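Local coordinates for protein polyphosphate kinase (Porphyromonas gingivalis, PDB 2O8R) that probably catalyses the reversible transfer of the terminal phosphate of ATP to a growing polyphosphate chain, with magnesium as cofactor, at residues A[453-465]-A[476-490]. The protein carries 3 engineered substitutions. Sequence-based numbering, arbitrary orientation.
Sequences ERPQGIALLSTGN and DTTLMTANTDIVHDV
Backbone hydrogen bonds join A459 to T481 and L461 to L479 in both directions, pairing strands 457-462 and 476-481 as an antiparallel beta hairpin in the first PLD-like C-terminal domain. A fifth bond, T463 N to T477 O (2.9 Å), carries the pairing past the strand end. There T463, with OG1 set between its backbone N and carbonyl carbon (chi1 63°), accepts from T477 N at 2.8 Å and donates to D476 OD1, also at 2.8 Å, on the anti side, 27° out of the carboxylate plane. The same OD1 is hydrogen-bonded to H597 ND1, a predicted ATP-binding residue. Alongside, T478 OG1 donates to S462 OG, which in turn donates to G464 O.

Apolar contacts line both faces. L460 and M480, a selenomethionine, lie side by side, L460 CD1 3.6 Å from M480 CE, and L360 of helix 355-365 touches both. On the opposite face, A459 CB meets V487 CG2 (4.0 Å) and V490 CG2, while L461 CD1 rests on I486 CG2, seating the start of helix 484-497. Farther out, P455 CD lies at the H488 ring edge, 3.5 Å from H488 CD2. Hydrophobic packing thus anchors the helix, whereas the T463 OG1 to D476 OD1 hydrogen bond probably helps orient the carboxylate toward H597.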
ATOM      1  N   GLU A 453     -40.398   6.514  20.783  1.00111.67           N
ATOM      2  CA  GLU A 453     -40.453   5.064  20.613  1.00114.01           C
ATOM      3  C   GLU A 453     -39.100   4.405  20.888  1.00115.27           C
ATOM      4  O   GLU A 453     -38.054   5.068  20.865  1.00112.09           O
ATOM      5  CB  GLU A 453     -40.894   4.735  19.183  1.00113.48           C
ATOM      6  CG  GLU A 453     -41.672   3.434  19.031  1.00116.36           C
ATOM      7  CD  GLU A 453     -43.169   3.614  19.227  1.00130.12           C
ATOM      8  OE1 GLU A 453     -43.594   4.713  19.648  1.00136.65           O
ATOM      9  OE2 GLU A 453     -43.927   2.656  18.956  1.00127.60           O
ATOM     10  N   ARG A 454     -39.130   3.100  21.157  1.00110.25           N
ATOM     11  CA  ARG A 454     -37.908   2.311  21.221  1.00 99.18           C
ATOM     12  C   ARG A 454     -37.237   2.341  19.859  1.00 95.48           C
ATOM     13  O   ARG A 454     -37.912   2.215  18.830  1.00 95.19           O
ATOM     14  CB  ARG A 454     -38.197   0.855  21.612  1.00 97.79           C
ATOM     15  CG  ARG A 454     -38.562   0.600  23.073  1.00105.71           C
ATOM     16  CD  ARG A 454     -37.660   1.344  24.056  1.00116.62           C
ATOM     17  NE  ARG A 454     -38.244   2.627  24.447  1.00122.99           N
ATOM     18  CZ  ARG A 454     -37.726   3.456  25.349  1.00119.28           C
ATOM     19  NH1 ARG A 454     -36.596   3.150  25.974  1.00124.01           N
ATOM     20  NH2 ARG A 454     -38.347   4.594  25.628  1.00113.47           N
ATOM     21  N   PRO A 455     -35.908   2.538  19.844  1.00 94.79           N
ATOM     22  CA  PRO A 455     -35.151   2.391  18.609  1.00 86.77           C
ATOM     23  C   PRO A 455     -35.299   0.968  18.105  1.00 79.77           C
ATOM     24  O   PRO A 455     -35.310   0.030  18.897  1.00 88.60           O
ATOM     25  CB  PRO A 455     -33.706   2.661  19.039  1.00 70.23           C
ATOM     26  CG  PRO A 455     -33.697   2.507  20.512  1.00 81.24           C
ATOM     27  CD  PRO A 455     -35.046   2.923  20.974  1.00 94.69           C
ATOM     28  N   GLN A 456     -35.451   0.817  16.800  1.00 74.13           N
ATOM     29  CA  GLN A 456     -35.600  -0.500  16.211  1.00 72.80           C
ATOM     30  C   GLN A 456     -34.458  -0.674  15.225  1.00 62.11           C
ATOM     31  O   GLN A 456     -33.993   0.298  14.623  1.00 66.26           O
ATOM     32  CB  GLN A 456     -36.951  -0.588  15.502  1.00 75.83           C
ATOM     33  CG  GLN A 456     -37.644  -1.928  15.560  1.00 80.53           C
ATOM     34  CD  GLN A 456     -39.121  -1.813  15.213  1.00110.05           C
ATOM     35  OE1 GLN A 456     -39.876  -1.111  15.892  1.00116.73           O
ATOM     36  NE2 GLN A 456     -39.542  -2.501  14.148  1.00101.74           N
ATOM     37  N   GLY A 457     -33.982  -1.901  15.074  1.00 67.96           N
ATOM     38  CA  GLY A 457     -32.881  -2.141  14.152  1.00 66.98           C
ATOM     39  C   GLY A 457     -32.067  -3.392  14.374  1.00 68.46           C
ATOM     40  O   GLY A 457     -32.573  -4.405  14.852  1.00 84.07           O
ATOM     41  N   ILE A 458     -30.797  -3.313  13.999  1.00 74.84           N
ATOM     42  CA  ILE A 458     -29.894  -4.458  14.020  1.00 67.31           C
ATOM     43  C   ILE A 458     -28.595  -4.092  14.729  1.00 58.10           C
ATOM     44  O   ILE A 458     -27.963  -3.083  14.420  1.00 61.45           O
ATOM     45  CB  ILE A 458     -29.549  -4.940  12.590  1.00 54.40           C
ATOM     46  CG1 ILE A 458     -30.801  -5.377  11.835  1.00 58.66           C
ATOM     47  CG2 ILE A 458     -28.609  -6.099  12.650  1.00 45.51           C
ATOM     48  CD1 ILE A 458     -30.576  -5.624  10.342  1.00 63.82           C
ATOM     49  N   ALA A 459     -28.206  -4.917  15.686  1.00 48.96           N
ATOM     50  CA  ALA A 459     -26.915  -4.767  16.319  1.00 54.31           C
ATOM     51  C   ALA A 459     -26.018  -5.901  15.869  1.00 58.30           C
ATOM     52  O   ALA A 459     -26.438  -7.060  15.846  1.00 71.51           O
ATOM     53  CB  ALA A 459     -27.053  -4.760  17.847  1.00 41.24           C
ATOM     54  N   LEU A 460     -24.789  -5.557  15.494  1.00 53.94           N
ATOM     55  CA  LEU A 460     -23.753  -6.538  15.194  1.00 51.87           C
ATOM     56  C   LEU A 460     -22.684  -6.423  16.264  1.00 49.43           C
ATOM     57  O   LEU A 460     -22.168  -5.330  16.481  1.00 61.46           O
ATOM     58  CB  LEU A 460     -23.135  -6.227  13.837  1.00 57.73           C
ATOM     59  CG  LEU A 460     -23.709  -6.807  12.548  1.00 62.03           C
ATOM     60  CD1 LEU A 460     -25.210  -6.811  12.542  1.00 65.96           C
ATOM     61  CD2 LEU A 460     -23.177  -6.022  11.366  1.00 53.97           C
ATOM     62  N   LEU A 461     -22.384  -7.530  16.948  1.00 53.64           N
ATOM     63  CA  LEU A 461     -21.361  -7.580  18.021  1.00 45.35           C
ATOM     64  C   LEU A 461     -20.390  -8.709  17.804  1.00 43.15           C
ATOM     65  O   LEU A 461     -20.776  -9.781  17.348  1.00 57.73           O
ATOM     66  CB  LEU A 461     -21.982  -7.755  19.395  1.00 32.54           C
ATOM     67  CG  LEU A 461     -22.821  -6.564  19.831  1.00 53.75           C
ATOM     68  CD1 LEU A 461     -24.309  -6.803  19.500  1.00 50.07           C
ATOM     69  CD2 LEU A 461     -22.611  -6.355  21.308  1.00 49.01           C
ATOM     70  N   SER A 462     -19.131  -8.486  18.163  1.00 40.61           N
ATOM     71  CA  SER A 462     -18.072  -9.352  17.666  1.00 45.35           C
ATOM     72  C   SER A 462     -16.854  -9.464  18.560  1.00 50.05           C
ATOM     73  O   SER A 462     -16.528  -8.538  19.305  1.00 59.59           O
ATOM     74  CB  SER A 462     -17.613  -8.841  16.312  1.00 38.19           C
ATOM     75  OG  SER A 462     -16.708  -9.763  15.744  1.00 45.17           O
ATOM     76  N   THR A 463     -16.163 -10.593  18.443  1.00 48.13           N
ATOM     77  CA  THR A 463     -14.933 -10.837  19.195  1.00 52.18           C
ATOM     78  C   THR A 463     -13.707 -10.230  18.526  1.00 52.01           C
ATOM     79  O   THR A 463     -12.670 -10.079  19.164  1.00 57.15           O
ATOM     80  CB  THR A 463     -14.690 -12.332  19.407  1.00 51.51           C
ATOM     81  OG1 THR A 463     -14.506 -12.970  18.137  1.00 58.55           O
ATOM     82  CG2 THR A 463     -15.881 -12.946  20.098  1.00 53.86           C
ATOM     83  N   GLY A 464     -13.822  -9.896  17.242  1.00 46.96           N
ATOM     84  CA  GLY A 464     -12.784  -9.145  16.547  1.00 55.98           C
ATOM     85  C   GLY A 464     -13.329  -8.159  15.531  1.00 67.61           C
ATOM     86  O   GLY A 464     -14.527  -7.902  15.489  1.00 66.25           O
ATOM     87  N   ASN A 465     -12.441  -7.622  14.697  1.00 79.93           N
ATOM     88  CA  ASN A 465     -12.794  -6.614  13.696  1.00 69.49           C
ATOM     89  C   ASN A 465     -13.547  -7.205  12.506  1.00 76.46           C
ATOM     90  O   ASN A 465     -13.382  -8.383  12.191  1.00 85.26           O
ATOM     91  CB  ASN A 465     -11.537  -5.871  13.234  1.00 59.38           C
ATOM     92  CG  ASN A 465     -10.809  -5.170  14.380  1.00 78.12           C
ATOM     93  OD1 ASN A 465     -10.465  -5.787  15.388  1.00 96.90           O
ATOM     94  ND2 ASN A 465     -10.566  -3.875  14.222  1.00 98.21           N
ATOM     95  N   ASP A 476     -12.903 -15.826  14.696  1.00 43.25           N
ATOM     96  CA  ASP A 476     -13.668 -14.871  15.504  1.00 40.38           C
ATOM     97  C   ASP A 476     -15.157 -15.202  15.478  1.00 53.67           C
ATOM     98  O   ASP A 476     -15.623 -15.974  14.624  1.00 54.50           O
ATOM     99  CB  ASP A 476     -13.482 -13.447  14.980  1.00 43.01           C
ATOM    100  CG  ASP A 476     -12.256 -12.780  15.521  1.00 41.74           C
ATOM    101  OD1 ASP A 476     -12.054 -12.802  16.750  1.00 59.58           O
ATOM    102  OD2 ASP A 476     -11.500 -12.216  14.709  1.00 63.95           O
ATOM    103  N   THR A 477     -15.910 -14.585  16.385  1.00 44.63           N
ATOM    104  CA  THR A 477     -17.340 -14.851  16.484  1.00 42.67           C
ATOM    105  C   THR A 477     -18.197 -13.573  16.476  1.00 51.92           C
ATOM    106  O   THR A 477     -17.919 -12.600  17.192  1.00 53.39           O
ATOM    107  CB  THR A 477     -17.621 -15.708  17.714  1.00 43.45           C
ATOM    108  OG1 THR A 477     -16.854 -16.917  17.616  1.00 59.90           O
ATOM    109  CG2 THR A 477     -19.088 -16.066  17.789  1.00 45.26           C
ATOM    110  N   THR A 478     -19.229 -13.580  15.640  1.00 51.21           N
ATOM    111  CA  THR A 478     -20.080 -12.417  15.452  1.00 48.92           C
ATOM    112  C   THR A 478     -21.548 -12.775  15.680  1.00 59.67           C
ATOM    113  O   THR A 478     -22.062 -13.738  15.093  1.00 51.59           O
ATOM    114  CB  THR A 478     -19.908 -11.845  14.038  1.00 52.08           C
ATOM    115  OG1 THR A 478     -18.576 -11.332  13.894  1.00 50.03           O
ATOM    116  CG2 THR A 478     -20.905 -10.728  13.782  1.00 46.50           C
ATOM    117  N   LEU A 479     -22.200 -11.995  16.542  1.00 38.11           N
ATOM    118  CA  LEU A 479     -23.625 -12.096  16.784  1.00 43.25           C
ATOM    119  C   LEU A 479     -24.365 -11.034  15.998  1.00 50.56           C
ATOM    120  O   LEU A 479     -23.984  -9.873  16.012  1.00 60.88           O
ATOM    121  CB  LEU A 479     -23.924 -11.878  18.266  1.00 50.19           C
ATOM    122  CG  LEU A 479     -25.411 -11.942  18.620  1.00 57.98           C
ATOM    123  CD1 LEU A 479     -25.937 -13.342  18.355  1.00 44.25           C
ATOM    124  CD2 LEU A 479     -25.664 -11.522  20.058  1.00 40.54           C
HETATM  125  N   MSE A 480     -25.438 -11.430  15.327  1.00 57.03           N
HETATM  126  CA  MSE A 480     -26.284 -10.473  14.634  1.00 63.37           C
HETATM  127  C   MSE A 480     -27.691 -10.592  15.186  1.00 56.69           C
HETATM  128  O   MSE A 480     -28.311 -11.648  15.090  1.00 59.60           O
HETATM  129  CB  MSE A 480     -26.236 -10.722  13.132  1.00 52.44           C
HETATM  130  CG  MSE A 480     -24.849 -10.488  12.583  1.00 71.80           C
HETATM  131 SE   MSE A 480     -24.599 -10.930  10.706  1.00 84.31          SE
HETATM  132  CE  MSE A 480     -25.208  -9.289   9.869  1.00 78.80           C
ATOM    133  N   THR A 481     -28.185  -9.513  15.784  1.00 48.57           N
ATOM    134  CA  THR A 481     -29.439  -9.565  16.540  1.00 46.82           C
ATOM    135  C   THR A 481     -30.306  -8.353  16.277  1.00 58.46           C
ATOM    136  O   THR A 481     -29.800  -7.255  15.990  1.00 58.44           O
ATOM    137  CB  THR A 481     -29.202  -9.673  18.072  1.00 44.03           C
ATOM    138  OG1 THR A 481     -30.380 -10.173  18.706  1.00 63.82           O
ATOM    139  CG2 THR A 481     -28.877  -8.315  18.687  1.00 53.81           C
ATOM    140  N   ALA A 482     -31.618  -8.560  16.364  1.00 63.34           N
ATOM    141  CA  ALA A 482     -32.574  -7.473  16.209  1.00 54.40           C
ATOM    142  C   ALA A 482     -33.248  -7.244  17.542  1.00 51.24           C
ATOM    143  O   ALA A 482     -34.126  -6.396  17.671  1.00 64.55           O
ATOM    144  CB  ALA A 482     -33.586  -7.800  15.139  1.00 41.50           C
ATOM    145  N   ASN A 483     -32.807  -8.017  18.532  1.00 50.09           N
ATOM    146  CA  ASN A 483     -33.323  -7.956  19.886  1.00 38.84           C
ATOM    147  C   ASN A 483     -33.425  -6.534  20.393  1.00 50.25           C
ATOM    148  O   ASN A 483     -32.454  -5.790  20.346  1.00 65.02           O
ATOM    149  CB  ASN A 483     -32.423  -8.769  20.794  1.00 44.38           C
ATOM    150  CG  ASN A 483     -32.888  -8.777  22.226  1.00 51.95           C
ATOM    151  OD1 ASN A 483     -32.834  -7.763  22.917  1.00 48.19           O
ATOM    152  ND2 ASN A 483     -33.315  -9.940  22.693  1.00 38.68           N
ATOM    153  N   THR A 484     -34.601  -6.164  20.894  1.00 59.50           N
ATOM    154  CA  THR A 484     -34.866  -4.766  21.221  1.00 50.71           C
ATOM    155  C   THR A 484     -34.075  -4.274  22.450  1.00 53.85           C
ATOM    156  O   THR A 484     -33.765  -3.097  22.548  1.00 59.95           O
ATOM    157  CB  THR A 484     -36.397  -4.438  21.332  1.00 56.26           C
ATOM    158  OG1 THR A 484     -36.884  -4.817  22.618  1.00 84.28           O
ATOM    159  CG2 THR A 484     -37.242  -5.136  20.223  1.00 32.53           C
ATOM    160  N   ASP A 485     -33.721  -5.171  23.366  1.00 55.04           N
ATOM    161  CA  ASP A 485     -32.898  -4.788  24.512  1.00 54.27           C
ATOM    162  C   ASP A 485     -31.441  -4.541  24.140  1.00 72.70           C
ATOM    163  O   ASP A 485     -30.835  -3.565  24.599  1.00 63.80           O
ATOM    164  CB  ASP A 485     -32.977  -5.836  25.608  1.00 61.81           C
ATOM    165  CG  ASP A 485     -34.299  -5.806  26.339  1.00 85.35           C
ATOM    166  OD1 ASP A 485     -35.221  -5.103  25.867  1.00 83.86           O
ATOM    167  OD2 ASP A 485     -34.414  -6.484  27.383  1.00 97.66           O
ATOM    168  N   ILE A 486     -30.888  -5.429  23.315  1.00 73.65           N
ATOM    169  CA  ILE A 486     -29.529  -5.270  22.820  1.00 57.67           C
ATOM    170  C   ILE A 486     -29.462  -4.048  21.924  1.00 57.12           C
ATOM    171  O   ILE A 486     -28.562  -3.216  22.067  1.00 59.98           O
ATOM    172  CB  ILE A 486     -29.039  -6.485  22.001  1.00 56.42           C
ATOM    173  CG1 ILE A 486     -29.387  -7.808  22.683  1.00 58.52           C
ATOM    174  CG2 ILE A 486     -27.531  -6.391  21.766  1.00 47.30           C
ATOM    175  CD1 ILE A 486     -28.401  -8.245  23.718  1.00 50.78           C
ATOM    176  N   VAL A 487     -30.417  -3.934  21.004  1.00 51.21           N
ATOM    177  CA  VAL A 487     -30.345  -2.886  19.983  1.00 53.68           C
ATOM    178  C   VAL A 487     -30.413  -1.535  20.669  1.00 59.42           C
ATOM    179  O   VAL A 487     -29.835  -0.554  20.192  1.00 53.28           O
ATOM    180  CB  VAL A 487     -31.432  -3.031  18.893  1.00 49.92           C
ATOM    181  CG1 VAL A 487     -31.761  -1.680  18.237  1.00 35.44           C
ATOM    182  CG2 VAL A 487     -31.009  -4.064  17.843  1.00 46.92           C
ATOM    183  N   HIS A 488     -31.071  -1.516  21.824  1.00 46.55           N
ATOM    184  CA  HIS A 488     -31.235  -0.289  22.571  1.00 54.74           C
ATOM    185  C   HIS A 488     -29.956   0.012  23.339  1.00 58.13           C
ATOM    186  O   HIS A 488     -29.549   1.170  23.484  1.00 53.47           O
ATOM    187  CB  HIS A 488     -32.427  -0.394  23.530  1.00 49.75           C
ATOM    188  CG  HIS A 488     -32.686   0.867  24.288  1.00 75.67           C
ATOM    189  ND1 HIS A 488     -32.098   1.138  25.506  1.00 87.23           N
ATOM    190  CD2 HIS A 488     -33.430   1.954  23.978  1.00 49.21           C
ATOM    191  CE1 HIS A 488     -32.476   2.335  25.915  1.00 80.67           C
ATOM    192  NE2 HIS A 488     -33.279   2.852  25.004  1.00 70.69           N
ATOM    193  N   ASP A 489     -29.333  -1.048  23.836  1.00 71.53           N
ATOM    194  CA  ASP A 489     -28.121  -0.935  24.630  1.00 60.32           C
ATOM    195  C   ASP A 489     -26.980  -0.419  23.781  1.00 61.71           C
ATOM    196  O   ASP A 489     -26.236   0.470  24.208  1.00 59.12           O
ATOM    197  CB  ASP A 489     -27.770  -2.290  25.224  1.00 60.36           C
ATOM    198  CG  ASP A 489     -28.546  -2.587  26.490  1.00 61.82           C
ATOM    199  OD1 ASP A 489     -29.206  -1.659  26.998  1.00 63.18           O
ATOM    200  OD2 ASP A 489     -28.484  -3.739  26.988  1.00 59.16           O
ATOM    201  N   VAL A 490     -26.867  -0.976  22.575  1.00 53.83           N
ATOM    202  CA  VAL A 490     -25.885  -0.539  21.600  1.00 54.42           C
ATOM    203  C   VAL A 490     -26.198   0.903  21.193  1.00 74.17           C
ATOM    204  O   VAL A 490     -25.293   1.755  21.124  1.00 75.80           O
ATOM    205  CB  VAL A 490     -25.867  -1.472  20.370  1.00 50.16           C
ATOM    206  CG1 VAL A 490     -25.011  -0.894  19.259  1.00 50.07           C
ATOM    207  CG2 VAL A 490     -25.354  -2.853  20.752  1.00 44.99           C
TER